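Long-range contacts in pyridoxamine 5-phosphate-dependent dehydrase (Escherichia coli, PDB 3B8X), which removes the C3'-hydroxyl group from GDP-4-keto-6-deoxy-D-mannose by a combined transamination and deoxygenation, a step in the biosynthesis of the O-antigen sugar L-colitose: residues D203-L211 with N222-T230; I210-R221 with S241-R252. The protein carries 1 engineered substitution. All coordinates share one frame; numbering follows the deposited sequence.

Contact 1. Residues D203-L211 with N222-T230; sequences DDEEIYHIL and NLPKKNKVT. With NA (sodium ion), chain N.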
# COMPACT_ATOMS: atom_id res chain seq x y z
N ASP B 203 1.51 20.50 -8.84
CA ASP B 203 1.11 21.41 -9.89
C ASP B 203 1.77 20.90 -11.16
O ASP B 203 1.48 21.35 -12.25
CB ASP B 203 1.56 22.83 -9.59
CG ASP B 203 0.72 23.50 -8.55
OD1 ASP B 203 -0.48 23.12 -8.34
OD2 ASP B 203 1.27 24.43 -7.95
N ASP B 204 2.67 19.94 -10.98
CA ASP B 204 3.40 19.32 -12.07
C ASP B 204 2.63 18.23 -12.81
O ASP B 204 2.35 17.16 -12.26
CB ASP B 204 4.72 18.79 -11.52
CG ASP B 204 5.71 18.47 -12.63
OD1 ASP B 204 5.49 17.50 -13.41
OD2 ASP B 204 6.71 19.23 -12.76
N GLU B 205 2.34 18.48 -14.08
CA GLU B 205 1.63 17.52 -14.91
C GLU B 205 2.38 16.21 -15.12
O GLU B 205 1.72 15.18 -15.21
CB GLU B 205 1.22 18.13 -16.25
CG GLU B 205 0.49 17.15 -17.16
CD GLU B 205 -0.04 17.83 -18.43
OE1 GLU B 205 0.67 18.72 -18.93
OE2 GLU B 205 -1.14 17.46 -18.90
N GLU B 206 3.72 16.24 -15.21
CA GLU B 206 4.50 14.99 -15.37
C GLU B 206 4.44 14.12 -14.12
O GLU B 206 4.22 12.90 -14.18
CB GLU B 206 5.98 15.19 -15.73
CG GLU B 206 6.69 13.86 -16.08
CD GLU B 206 8.21 13.99 -16.20
OE1 GLU B 206 8.71 15.03 -15.73
OE2 GLU B 206 8.90 13.05 -16.68
N ILE B 207 4.67 14.77 -12.98
CA ILE B 207 4.59 14.10 -11.70
C ILE B 207 3.19 13.51 -11.53
O ILE B 207 3.04 12.37 -11.10
CB ILE B 207 4.88 15.09 -10.57
CG1 ILE B 207 6.34 15.50 -10.61
CG2 ILE B 207 4.62 14.45 -9.24
CD1 ILE B 207 7.29 14.46 -10.07
N TYR B 208 2.16 14.31 -11.82
CA TYR B 208 0.75 13.89 -11.79
C TYR B 208 0.55 12.60 -12.59
O TYR B 208 0.08 11.58 -12.11
CB TYR B 208 -0.09 14.97 -12.44
CG TYR B 208 -1.55 14.62 -12.50
CD1 TYR B 208 -2.18 14.05 -11.39
CD2 TYR B 208 -2.32 14.85 -13.64
CE1 TYR B 208 -3.53 13.71 -11.38
CE2 TYR B 208 -3.69 14.47 -13.66
CZ TYR B 208 -4.29 13.94 -12.52
OH TYR B 208 -5.63 13.62 -12.49
N HIS B 209 0.97 12.60 -13.85
CA HIS B 209 0.85 11.39 -14.63
C HIS B 209 1.69 10.24 -14.05
O HIS B 209 1.23 9.10 -14.01
CB HIS B 209 1.21 11.69 -16.10
CG HIS B 209 0.18 12.56 -16.77
ND1 HIS B 209 0.35 13.11 -18.02
CD2 HIS B 209 -1.03 12.97 -16.33
CE1 HIS B 209 -0.73 13.81 -18.33
NE2 HIS B 209 -1.57 13.76 -17.32
N ILE B 210 2.90 10.54 -13.55
CA ILE B 210 3.72 9.46 -13.00
C ILE B 210 2.99 8.86 -11.82
O ILE B 210 2.98 7.65 -11.60
CB ILE B 210 5.10 9.94 -12.51
CG1 ILE B 210 6.05 10.23 -13.69
CG2 ILE B 210 5.72 8.88 -11.65
CD1 ILE B 210 7.27 11.19 -13.38
N LEU B 211 2.35 9.72 -11.06
CA LEU B 211 1.62 9.26 -9.88
C LEU B 211 0.47 8.34 -10.30
O LEU B 211 0.26 7.27 -9.72
CB LEU B 211 1.09 10.43 -9.03
CG LEU B 211 2.25 11.19 -8.35
CD1 LEU B 211 1.83 12.57 -7.84
CD2 LEU B 211 2.87 10.38 -7.18
N ASN B 222 -4.96 4.47 -16.39
CA ASN B 222 -5.51 5.67 -15.80
C ASN B 222 -4.85 6.87 -16.37
O ASN B 222 -5.10 7.97 -15.91
CB ASN B 222 -5.38 5.67 -14.27
CG ASN B 222 -6.08 4.51 -13.65
OD1 ASN B 222 -5.50 3.70 -12.91
ND2 ASN B 222 -7.36 4.42 -13.93
N LEU B 223 -4.00 6.64 -17.37
CA LEU B 223 -3.33 7.72 -18.06
C LEU B 223 -4.22 8.16 -19.24
O LEU B 223 -4.94 7.36 -19.85
CB LEU B 223 -2.03 7.19 -18.64
CG LEU B 223 -0.95 6.83 -17.62
CD1 LEU B 223 0.25 6.29 -18.38
CD2 LEU B 223 -0.58 8.09 -16.86
N PRO B 224 -4.19 9.45 -19.55
CA PRO B 224 -4.95 9.98 -20.69
C PRO B 224 -4.21 9.54 -21.98
O PRO B 224 -3.03 9.18 -21.95
CB PRO B 224 -4.87 11.49 -20.49
CG PRO B 224 -3.73 11.72 -19.53
CD PRO B 224 -3.66 10.50 -18.68
N LYS B 225 -4.88 9.60 -23.12
CA LYS B 225 -4.27 9.19 -24.39
C LYS B 225 -2.93 9.86 -24.66
O LYS B 225 -1.97 9.25 -25.10
CB LYS B 225 -5.24 9.46 -25.53
CG LYS B 225 -4.75 8.93 -26.86
CD LYS B 225 -5.51 7.71 -27.27
CE LYS B 225 -5.42 7.59 -28.76
NZ LYS B 225 -4.13 8.14 -29.29
N LYS B 226 -2.86 11.15 -24.37
CA LYS B 226 -1.61 11.85 -24.50
C LYS B 226 -1.21 12.04 -23.05
O LYS B 226 -1.98 12.58 -22.27
CB LYS B 226 -1.82 13.23 -25.14
CG LYS B 226 -2.99 13.34 -26.10
CD LYS B 226 -2.69 14.32 -27.23
CE LYS B 226 -3.96 14.98 -27.76
NZ LYS B 226 -3.68 16.30 -28.41
N ASN B 227 -0.03 11.58 -22.66
CA ASN B 227 0.36 11.71 -21.25
C ASN B 227 1.86 11.80 -21.21
O ASN B 227 2.53 11.39 -22.15
CB ASN B 227 -0.09 10.48 -20.45
CG ASN B 227 0.61 9.23 -20.90
OD1 ASN B 227 1.77 8.98 -20.54
ND2 ASN B 227 -0.02 8.51 -21.82
N LYS B 228 2.39 12.31 -20.11
CA LYS B 228 3.83 12.48 -19.98
C LYS B 228 4.62 11.21 -19.77
O LYS B 228 5.86 11.26 -19.71
CB LYS B 228 4.10 13.39 -18.79
CG LYS B 228 3.74 14.87 -19.01
CD LYS B 228 2.83 15.12 -20.21
CE LYS B 228 2.86 16.59 -20.61
NZ LYS B 228 3.49 16.82 -21.94
N VAL B 229 3.94 10.09 -19.59
CA VAL B 229 4.71 8.90 -19.27
C VAL B 229 5.01 8.11 -20.51
O VAL B 229 6.12 7.64 -20.70
CB VAL B 229 3.98 7.92 -18.23
CG1 VAL B 229 4.88 6.73 -17.94
CG2 VAL B 229 3.66 8.69 -16.91
N THR B 230 3.99 7.91 -21.33
CA THR B 230 4.19 7.11 -22.51
C THR B 230 3.98 7.96 -23.75
O THR B 230 4.09 7.48 -24.88
CB THR B 230 3.19 5.95 -22.54
OG1 THR B 230 1.90 6.51 -22.81
CG2 THR B 230 3.18 5.22 -21.19
NA NA N . 2.01 24.56 -5.40
O HOH W 1 4.25 23.52 -5.86
O HOH W 2 3.55 26.52 -5.78
O HOH W 3 0.89 22.10 -5.18
O HOH W 4 -0.31 25.79 -5.29
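His209 and Lys228 supply the one hydrogen bond between the start of helix 205-214 and the turn at 222-230. The backbone N of Lys228 donates to His209 ND1 at 3.0 Å, nearly straight at 171° and close to the plane of the imidazole. With CG anti to its carbonyl carbon (chi1 -69°), His209 carries its ring out over the turn, where Pro224 lies over one face; the nearest approach there is Pro224 CG to His209 NE2, 3.7 Å. The carbonyl O of Glu205, one helical turn back, lies off-centre against the opposite face. Beside the ring, Leu223 CD2 comes within 3.5 Å of the carbonyl His209 O, and Val229 CG2 packs on His209 CB at 4.0 Å and borders Ile210.

The turn after the short strand 226-227 is shaped by Asn227, whose OD1 accepts from the backbone N of both Val229 and Thr230, the latter at 2.6 Å, forming an Asx turn and Asx motif. Its ND2 spans back to Pro224 O, so one amide ties both ends of the turn.

Toward solvent the contact loosens. Lys228 crosses Glu206 at a slant, its CG 3.7 Å from Glu206 CA, and its aliphatic CE passes Glu205 OE1 nearly at right angles. The charges stay apart, Glu205 OE1 lying 4.5 Å from Lys228 NZ, while the carboxylate of Glu206 turns to the backbone N of Lys73. The straight bond to ND1 is consistent with an imidazole unprotonated at that nitrogen, its ring proton probably on NE2 and the ring probably neutral.

Contact 2. Residues I210-R221 with S241-R252; sequences ILLCIRAHGWTR and SFKFVLPGYNVR. With G4M ([(2R,3S,4R,5R)-5-(2-amino-6-oxo-1,6-dihydro-9H-purin-9-yl)-3,4-dihydroxytetrahydrofuran-2-yl]methyl (2R,3S,4S,5S,6R)-3,4-dihydroxy-5-[({3-hydroxy-2-methyl-5-[(phosphonooxy)methyl]pyridin-4-yl}methyl)amino]-6-methyltetrahydro-2H-pyran-2-yl dihydrogen diphosphate), chain G.
His217, Arg252 and Leu246 bury the largest areas here and mark two ends of one interface, a ligand-facing end and an apolar one. His217 meets the guanidinium of Arg252 almost perpendicularly, the planes 87° apart, with His217 NE2 set over one guanidinium face, 3.9 Å from Arg252 NH2. Asn250 CB makes an off-centre CH-pi contact with the same imidazole. The chain of Arg252 first runs past Ala216, its CG 3.9 Å from Ala216 CB, then bends at chi3 (-62°) toward the ring; its NE pairs with Glu196 of the second subunit.

At the other end Leu246 rests CB against both Cys213 SG and Ile214 CG2, each 3.7 Å away. Backbone bonds join these ends: Tyr249 N to Ile214 O, His217 N to Tyr249 O at 2.7 Å, and Val245 N to Gly218 O. A type I' turn from Ala216 to Trp219 folds the first segment back on itself, and its Gly218 CA passes 3.3 Å from Leu246 O.

Arg221 is fixed by its NE, which donates to Ser241 O at 3.0 Å, leaving NH1 to reach the diphosphate oxygen G4M O1P at 2.9 Å. Asn250 ND2 binds the cofactor phosphate at OP1. Such joint use of both subunits, with Ser185 and Glu164 of the second subunit also holding the ligand, is characteristic of the dimer-interface active site of PLP-dependent aminotransferases of the aspartate aminotransferase fold.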
# COMPACT_ATOMS: atom_id res chain seq x y z
N ILE B 210 2.90 10.54 -13.55
CA ILE B 210 3.72 9.46 -13.00
C ILE B 210 2.99 8.86 -11.82
O ILE B 210 2.98 7.65 -11.60
CB ILE B 210 5.10 9.94 -12.51
CG1 ILE B 210 6.05 10.23 -13.69
CG2 ILE B 210 5.72 8.88 -11.65
CD1 ILE B 210 7.27 11.19 -13.38
N LEU B 211 2.35 9.72 -11.06
CA LEU B 211 1.62 9.26 -9.88
C LEU B 211 0.47 8.34 -10.30
O LEU B 211 0.26 7.27 -9.72
CB LEU B 211 1.09 10.43 -9.03
CG LEU B 211 2.25 11.19 -8.35
CD1 LEU B 211 1.83 12.57 -7.84
CD2 LEU B 211 2.87 10.38 -7.18
N LEU B 212 -0.27 8.75 -11.32
CA LEU B 212 -1.41 7.97 -11.81
C LEU B 212 -1.01 6.59 -12.27
O LEU B 212 -1.78 5.62 -12.14
CB LEU B 212 -2.11 8.68 -12.95
CG LEU B 212 -2.81 9.99 -12.56
CD1 LEU B 212 -3.27 10.63 -13.85
CD2 LEU B 212 -3.98 9.73 -11.64
N CYS B 213 0.19 6.49 -12.84
CA CYS B 213 0.71 5.21 -13.30
C CYS B 213 1.17 4.29 -12.16
O CYS B 213 0.82 3.12 -12.11
CB CYS B 213 1.89 5.49 -14.24
SG CYS B 213 2.79 4.02 -14.85
N ILE B 214 1.98 4.84 -11.25
CA ILE B 214 2.52 4.02 -10.17
C ILE B 214 1.54 3.68 -9.04
O ILE B 214 1.81 2.77 -8.22
CB ILE B 214 3.85 4.52 -9.68
CG1 ILE B 214 3.69 5.95 -9.12
CG2 ILE B 214 4.89 4.36 -10.76
CD1 ILE B 214 4.98 6.41 -8.40
N ARG B 215 0.43 4.43 -8.99
CA ARG B 215 -0.59 4.15 -7.97
C ARG B 215 -1.23 2.83 -8.31
O ARG B 215 -1.78 2.17 -7.46
CB ARG B 215 -1.79 5.11 -8.04
CG ARG B 215 -2.91 4.70 -7.08
CD ARG B 215 -3.94 5.82 -7.02
NE ARG B 215 -4.50 6.14 -8.35
CZ ARG B 215 -5.39 7.10 -8.59
NH1 ARG B 215 -5.79 7.91 -7.61
NH2 ARG B 215 -5.85 7.28 -9.82
N ALA B 216 -1.23 2.49 -9.60
CA ALA B 216 -1.97 1.30 -9.98
C ALA B 216 -1.26 0.39 -10.96
O ALA B 216 -1.45 0.51 -12.16
CB ALA B 216 -3.34 1.68 -10.55
N HIS B 217 -0.46 -0.52 -10.42
CA HIS B 217 0.22 -1.53 -11.21
C HIS B 217 1.26 -1.10 -12.21
O HIS B 217 1.84 -1.97 -12.87
CB HIS B 217 -0.82 -2.41 -11.93
CG HIS B 217 -1.89 -2.93 -11.03
ND1 HIS B 217 -1.64 -3.93 -10.11
CD2 HIS B 217 -3.21 -2.63 -10.93
CE1 HIS B 217 -2.78 -4.23 -9.49
NE2 HIS B 217 -3.74 -3.45 -9.96
N GLY B 218 1.49 0.20 -12.36
CA GLY B 218 2.47 0.68 -13.32
C GLY B 218 1.94 0.57 -14.74
O GLY B 218 2.68 0.58 -15.70
N TRP B 219 0.62 0.46 -14.87
CA TRP B 219 0.01 0.31 -16.17
C TRP B 219 -0.47 1.66 -16.73
O TRP B 219 -0.32 2.71 -16.10
CB TRP B 219 -1.11 -0.73 -16.11
CG TRP B 219 -2.37 -0.30 -15.28
CD1 TRP B 219 -2.72 0.95 -14.83
CD2 TRP B 219 -3.39 -1.19 -14.81
NE1 TRP B 219 -3.95 0.89 -14.18
CE2 TRP B 219 -4.38 -0.40 -14.19
CE3 TRP B 219 -3.63 -2.56 -15.00
CZ2 TRP B 219 -5.54 -0.96 -13.67
CZ3 TRP B 219 -4.81 -3.09 -14.54
CH2 TRP B 219 -5.73 -2.30 -13.85
N THR B 220 -1.01 1.64 -17.94
CA THR B 220 -1.39 2.90 -18.54
C THR B 220 -2.87 3.19 -18.47
O THR B 220 -3.33 4.17 -19.02
CB THR B 220 -1.01 2.88 -20.00
OG1 THR B 220 -1.74 1.82 -20.64
CG2 THR B 220 0.51 2.63 -20.14
N ARG B 221 -3.62 2.34 -17.80
CA ARG B 221 -5.06 2.52 -17.81
C ARG B 221 -5.59 3.86 -17.38
O ARG B 221 -6.66 4.28 -17.83
CB ARG B 221 -5.70 1.47 -16.93
CG ARG B 221 -5.65 0.12 -17.56
CD ARG B 221 -6.84 -0.72 -17.15
NE ARG B 221 -6.58 -2.11 -17.49
CZ ARG B 221 -7.24 -3.13 -16.97
NH1 ARG B 221 -8.25 -2.91 -16.14
NH2 ARG B 221 -6.93 -4.36 -17.32
N SER B 241 -4.46 -2.77 -22.54
CA SER B 241 -5.14 -3.47 -21.45
C SER B 241 -4.14 -3.63 -20.29
O SER B 241 -4.32 -3.07 -19.20
CB SER B 241 -5.57 -4.86 -21.96
OG SER B 241 -6.25 -5.63 -20.98
N PHE B 242 -3.09 -4.40 -20.56
CA PHE B 242 -2.04 -4.70 -19.59
C PHE B 242 -0.67 -4.29 -20.19
O PHE B 242 0.16 -5.09 -20.57
CB PHE B 242 -2.03 -6.21 -19.24
CG PHE B 242 -3.28 -6.73 -18.54
CD1 PHE B 242 -4.03 -5.96 -17.66
CD2 PHE B 242 -3.64 -8.07 -18.70
CE1 PHE B 242 -5.14 -6.50 -16.99
CE2 PHE B 242 -4.74 -8.62 -18.02
CZ PHE B 242 -5.48 -7.85 -17.14
N LYS B 243 -0.45 -3.00 -20.29
CA LYS B 243 0.82 -2.48 -20.75
C LYS B 243 1.47 -1.94 -19.43
O LYS B 243 0.91 -1.07 -18.76
CB LYS B 243 0.45 -1.33 -21.70
CG LYS B 243 1.60 -0.58 -22.33
CD LYS B 243 1.32 -0.41 -23.84
CE LYS B 243 1.85 0.87 -24.46
NZ LYS B 243 1.33 0.99 -25.87
N PHE B 244 2.65 -2.45 -19.08
CA PHE B 244 3.32 -2.07 -17.83
C PHE B 244 4.58 -1.24 -18.09
O PHE B 244 5.51 -1.72 -18.72
CB PHE B 244 3.66 -3.37 -17.11
CG PHE B 244 2.44 -4.10 -16.64
CD1 PHE B 244 2.15 -5.38 -17.08
CD2 PHE B 244 1.56 -3.48 -15.77
CE1 PHE B 244 1.04 -6.09 -16.60
CE2 PHE B 244 0.41 -4.18 -15.30
CZ PHE B 244 0.16 -5.49 -15.73
N VAL B 245 4.61 -0.01 -17.57
CA VAL B 245 5.67 0.96 -17.88
C VAL B 245 6.56 1.62 -16.83
O VAL B 245 7.59 2.21 -17.19
CB VAL B 245 5.12 2.07 -18.82
CG1 VAL B 245 4.47 1.41 -20.04
CG2 VAL B 245 4.04 2.94 -18.12
N LEU B 246 6.15 1.59 -15.57
CA LEU B 246 6.96 2.13 -14.47
C LEU B 246 6.84 1.10 -13.33
O LEU B 246 5.77 0.48 -13.19
CB LEU B 246 6.40 3.48 -14.00
CG LEU B 246 6.79 4.60 -14.96
CD1 LEU B 246 6.19 5.85 -14.43
CD2 LEU B 246 8.31 4.77 -15.12
N PRO B 247 7.91 0.89 -12.56
CA PRO B 247 7.85 -0.03 -11.41
C PRO B 247 7.01 0.61 -10.30
O PRO B 247 7.52 1.35 -9.47
CB PRO B 247 9.34 -0.21 -10.99
CG PRO B 247 10.16 0.69 -11.92
CD PRO B 247 9.19 1.62 -12.64
N GLY B 248 5.71 0.31 -10.27
CA GLY B 248 4.82 0.90 -9.27
C GLY B 248 4.23 -0.08 -8.22
O GLY B 248 4.81 -1.14 -7.88
N TYR B 249 3.04 0.28 -7.75
CA TYR B 249 2.40 -0.52 -6.69
C TYR B 249 0.94 -0.56 -7.01
O TYR B 249 0.47 0.02 -7.97
CB TYR B 249 2.50 0.30 -5.36
CG TYR B 249 3.94 0.56 -4.92
CD1 TYR B 249 4.64 1.71 -5.34
CD2 TYR B 249 4.63 -0.39 -4.15
CE1 TYR B 249 6.01 1.88 -4.99
CE2 TYR B 249 6.01 -0.24 -3.83
CZ TYR B 249 6.70 0.92 -4.22
OH TYR B 249 8.04 1.12 -3.86
N ASN B 250 0.20 -1.26 -6.17
CA ASN B 250 -1.24 -1.10 -6.21
C ASN B 250 -1.51 -0.48 -4.83
O ASN B 250 -1.47 -1.19 -3.80
CB ASN B 250 -2.02 -2.40 -6.31
CG ASN B 250 -3.51 -2.20 -5.99
OD1 ASN B 250 -3.92 -1.09 -5.62
ND2 ASN B 250 -4.32 -3.28 -6.10
N VAL B 251 -1.70 0.84 -4.79
CA VAL B 251 -2.08 1.56 -3.56
C VAL B 251 -3.34 2.39 -3.81
O VAL B 251 -3.49 3.52 -3.36
CB VAL B 251 -0.95 2.43 -2.99
CG1 VAL B 251 0.23 1.50 -2.59
CG2 VAL B 251 -0.52 3.45 -4.04
N ARG B 252 -4.23 1.83 -4.60
CA ARG B 252 -5.46 2.52 -4.90
C ARG B 252 -6.32 2.62 -3.63
O ARG B 252 -6.23 1.75 -2.76
CB ARG B 252 -6.21 1.69 -5.96
CG ARG B 252 -5.59 1.67 -7.33
CD ARG B 252 -6.53 0.93 -8.26
NE ARG B 252 -6.78 -0.46 -7.91
CZ ARG B 252 -6.99 -1.43 -8.81
NH1 ARG B 252 -7.00 -1.13 -10.11
NH2 ARG B 252 -7.21 -2.68 -8.41
OP3 G4M G . -4.86 -6.90 -8.16
PL G4M G . -4.12 -7.21 -6.77
OP1 G4M G . -3.24 -6.00 -6.30
OP2 G4M G . -5.15 -7.63 -5.61
OP4 G4M G . -3.21 -8.52 -6.91
C5B G4M G . -2.08 -8.28 -7.72
C5L G4M G . -1.66 -9.57 -8.44
C6L G4M G . -0.46 -10.20 -8.11
N1L G4M G . -0.03 -11.31 -8.71
C2L G4M G . -0.67 -11.81 -9.75
C2A G4M G . -0.06 -13.03 -10.44
C3L G4M G . -1.89 -11.23 -10.18
O3L G4M G . -2.55 -11.73 -11.26
C4L G4M G . -2.39 -10.09 -9.51
C4A G4M G . -3.56 -9.44 -9.94
N4A G4M G . -4.23 -9.94 -10.98
C4G G4M G . -5.47 -9.42 -11.33
C5G G4M G . -5.63 -9.36 -12.86
C6G G4M G . -5.38 -10.75 -13.43
O5G G4M G . -6.99 -8.99 -13.13
C3G G4M G . -5.71 -8.02 -10.73
O3G G4M G . -6.76 -8.13 -9.75
C2G G4M G . -6.08 -7.02 -11.85
O2G G4M G . -6.51 -5.76 -11.29
C1G G4M G . -7.16 -7.59 -12.82
O1G G4M G . -7.13 -6.87 -14.07
P2 G4M G . -8.68 -6.67 -14.37
O3P G4M G . -9.48 -8.07 -14.39
O4P G4M G . -8.78 -6.02 -15.83
OPP G4M G . -9.28 -5.71 -13.21
P G4M G . -10.50 -4.82 -13.81
O1P G4M G . -10.47 -4.65 -15.42
O2P G4M G . -10.36 -3.36 -13.16
O5' G4M G . -11.94 -5.43 -13.34
C5' G4M G . -12.22 -6.67 -13.98
C4' G4M G . -13.68 -6.70 -14.44
O4' G4M G . -14.61 -6.61 -13.32
C3' G4M G . -13.99 -5.48 -15.37
O3' G4M G . -14.91 -5.82 -16.40
C2' G4M G . -14.56 -4.43 -14.39
O2' G4M G . -15.55 -3.62 -15.03
C1' G4M G . -15.26 -5.32 -13.34
N9 G4M G . -15.20 -4.68 -12.02
C8 G4M G . -14.07 -4.39 -11.32
N7 G4M G . -14.43 -3.83 -10.19
C4 G4M G . -16.29 -4.30 -11.31
C5 G4M G . -15.79 -3.76 -10.12
C6 G4M G . -16.72 -3.30 -9.16
O6 G4M G . -16.36 -2.85 -8.10
N3 G4M G . -17.59 -4.36 -11.52
C2 G4M G . -18.45 -3.92 -10.63
N1 G4M G . -18.03 -3.39 -9.45
N2 G4M G . -19.79 -4.01 -10.88
O HOH W 5 -2.60 -0.79 -18.87

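How the contacts relate
Contacts 1 and 2 illustrate how one helix can serve two loops in succession: helix 205-214 meets the 222-230 turn along its first part and the 241-252 loop at its end, with Ile210 and Leu211 common to both segments. Their centres lie 11 Å apart, and the segments alternate along the chain. The two loops also touch directly, Val229 CG1 of contact 1 packing 3.8 Å from Leu246 CD1 of contact 2; Asn222 OD1 also packs 3.8 Å from Ala216 CB in segment 210-221. Only contact 2 reaches the nucleotide-sugar adduct; none of the residues of contact 1 binds it, and the sodium ion of contact 1, bound through Asp203, belongs to a separate site shared with Thr177.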